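Local coordinates for mandelate racemase/muconate lactonizing enzyme-like protein (Rubrobacter xylanophilus DSM 9941, PDB 3CYJ), which belongs to the mandelate racemase/muconate lactonizing enzyme family of the enolase superfamily and binds a sodium ion in its barrel domain, at residues H129-V134 and S340-P345. Sequence-based numbering, arbitrary orientation.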
loop_
_atom_site.group_PDB
_atom_site.type_symbol
_atom_site.label_atom_id
_atom_site.label_comp_id
_atom_site.label_asym_id
_atom_site.label_seq_id
_atom_site.Cartn_x
_atom_site.Cartn_y
_atom_site.Cartn_z
ATOM N N HIS A 129 18.548 32.718 -8.318
ATOM C CA HIS A 129 18.286 33.229 -9.656
ATOM C C HIS A 129 18.453 34.737 -9.749
ATOM O O HIS A 129 18.035 35.491 -8.816
ATOM C CB HIS A 129 16.864 32.891 -10.141
ATOM C CG HIS A 129 16.443 31.470 -9.880
ATOM N ND1 HIS A 129 17.061 30.379 -10.474
ATOM C CD2 HIS A 129 15.483 30.966 -9.063
ATOM C CE1 HIS A 129 16.485 29.272 -10.043
ATOM N NE2 HIS A 129 15.535 29.601 -9.174
ATOM N N ALA A 130 19.023 35.183 -10.886
ATOM C CA ALA A 130 19.196 36.624 -11.171
ATOM C C ALA A 130 17.897 37.257 -11.673
ATOM O O ALA A 130 17.485 38.294 -11.205
ATOM C CB ALA A 130 20.302 36.816 -12.210
ATOM N N GLU A 131 17.265 36.636 -12.662
ATOM C CA GLU A 131 15.884 36.936 -12.966
ATOM C C GLU A 131 15.041 35.646 -12.992
ATOM O O GLU A 131 15.577 34.547 -12.858
ATOM C CB GLU A 131 15.765 37.687 -14.286
ATOM C CG GLU A 131 16.471 37.018 -15.440
ATOM C CD GLU A 131 16.163 37.730 -16.750
ATOM O OE1 GLU A 131 15.767 38.916 -16.712
ATOM O OE2 GLU A 131 16.289 37.100 -17.821
ATOM N N VAL A 132 13.722 35.790 -13.197
ATOM C CA VAL A 132 12.809 34.644 -13.144
ATOM C C VAL A 132 11.843 34.665 -14.303
ATOM O O VAL A 132 11.273 35.727 -14.628
ATOM C CB VAL A 132 12.004 34.613 -11.807
ATOM C CG1 VAL A 132 12.911 34.333 -10.670
ATOM C CG2 VAL A 132 11.255 35.928 -11.558
ATOM N N PRO A 133 11.644 33.506 -14.946
ATOM C CA PRO A 133 10.762 33.452 -16.095
ATOM C C PRO A 133 9.282 33.504 -15.708
ATOM O O PRO A 133 8.875 33.047 -14.597
ATOM C CB PRO A 133 11.142 32.142 -16.756
ATOM C CG PRO A 133 11.793 31.315 -15.689
ATOM C CD PRO A 133 12.346 32.232 -14.692
ATOM N N VAL A 134 8.485 34.129 -16.571
ATOM C CA VAL A 134 7.067 34.299 -16.309
ATOM C C VAL A 134 6.210 33.647 -17.376
ATOM O O VAL A 134 6.688 33.313 -18.493
ATOM C CB VAL A 134 6.643 35.800 -16.157
ATOM C CG1 VAL A 134 7.569 36.528 -15.240
ATOM C CG2 VAL A 134 6.541 36.528 -17.523
ATOM N N SER A 340 10.886 37.396 -18.798
ATOM C CA SER A 340 11.355 37.300 -17.429
ATOM C C SER A 340 11.106 38.583 -16.634
ATOM O O SER A 340 10.890 39.650 -17.209
ATOM C CB SER A 340 12.834 36.948 -17.388
ATOM O OG SER A 340 12.977 35.590 -17.695
ATOM N N LEU A 341 11.134 38.453 -15.310
ATOM C CA LEU A 341 11.197 39.590 -14.422
ATOM C C LEU A 341 12.536 39.618 -13.708
ATOM O O LEU A 341 12.925 38.627 -13.111
ATOM C CB LEU A 341 10.071 39.520 -13.374
ATOM C CG LEU A 341 8.650 39.643 -13.895
ATOM C CD1 LEU A 341 7.621 39.575 -12.719
ATOM C CD2 LEU A 341 8.458 40.934 -14.703
ATOM N N ARG A 342 13.221 40.756 -13.746
ATOM C CA ARG A 342 14.464 40.932 -13.020
ATOM C C ARG A 342 14.309 41.952 -11.914
ATOM O O ARG A 342 13.946 43.097 -12.171
ATOM C CB ARG A 342 15.583 41.402 -13.977
ATOM C CG ARG A 342 16.984 41.476 -13.355
ATOM C CD ARG A 342 17.979 42.108 -14.348
ATOM N NE ARG A 342 18.090 41.321 -15.581
ATOM C CZ ARG A 342 18.886 40.244 -15.730
ATOM N NH1 ARG A 342 19.663 39.826 -14.728
ATOM N NH2 ARG A 342 18.908 39.586 -16.885
ATOM N N PRO A 343 14.583 41.557 -10.673
ATOM C CA PRO A 343 14.614 42.597 -9.663
ATOM C C PRO A 343 15.542 43.757 -10.047
ATOM O O PRO A 343 16.607 43.556 -10.708
ATOM C CB PRO A 343 15.143 41.862 -8.428
ATOM C CG PRO A 343 14.548 40.526 -8.585
ATOM C CD PRO A 343 14.680 40.221 -10.072
ATOM N N ASP A 344 15.143 44.965 -9.635
ATOM C CA ASP A 344 15.937 46.163 -9.923
ATOM C C ASP A 344 17.051 46.221 -8.886
ATOM O O ASP A 344 16.755 46.381 -7.710
ATOM C CB ASP A 344 15.055 47.414 -9.823
ATOM C CG ASP A 344 15.666 48.637 -10.531
ATOM O OD1 ASP A 344 16.889 48.923 -10.305
ATOM O OD2 ASP A 344 14.908 49.288 -11.299
ATOM N N PRO A 345 18.334 46.082 -9.314
ATOM C CA PRO A 345 19.447 46.147 -8.347
ATOM C C PRO A 345 19.618 47.564 -7.771
ATOM O O PRO A 345 20.261 47.738 -6.738
ATOM C CB PRO A 345 20.681 45.729 -9.166
ATOM C CG PRO A 345 20.330 46.007 -10.610
ATOM C CD PRO A 345 18.789 45.960 -10.717
#
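Glu131 OE1 lies over one face of the Arg342 guanidinium, the carboxylate stacked in an offset way with its plane 25° from that of the guanidinium, while Ala130 CB approaches obliquely near NH1. Ser340 CB packs on the carboxylate's opposite face, 3.5 Å from Glu131 CD. Glu131 OE1 comes within 3.2 Å of Arg342 NH2, a salt bridge held by charge alone, since the oxygen sits well out of the guanidinium plane and no N-H points at it. The bend at Arg342 chi3 (-61°) turns NE back toward Glu131, and Glu131 CG lies over the same guanidinium face, offset toward the rim. Beneath this pairing, the arrangement illustrates how a short strand is added, antiparallel, to the start of a strand of the TIM-like enolase-superfamily barrel: residues 340-341 pair with strand 132-137, whose other neighbours, 162-166 and 313-319, are parallel to it. Val132 and Leu341 form a hydrogen-bonded pair, with Val132 N to Leu341 O at 2.9 Å and Leu341 N to Val132 O at 2.8 Å. Val132 O also receives a CA-H...O contact from Ser340 CA. On the face carrying Val132 and Leu341, both buried, Val134 CG1 meets Leu341 CG at 3.6 Å, the side chains crossing at about a right angle, and Ala304 of helix 300-306 packs against Leu341.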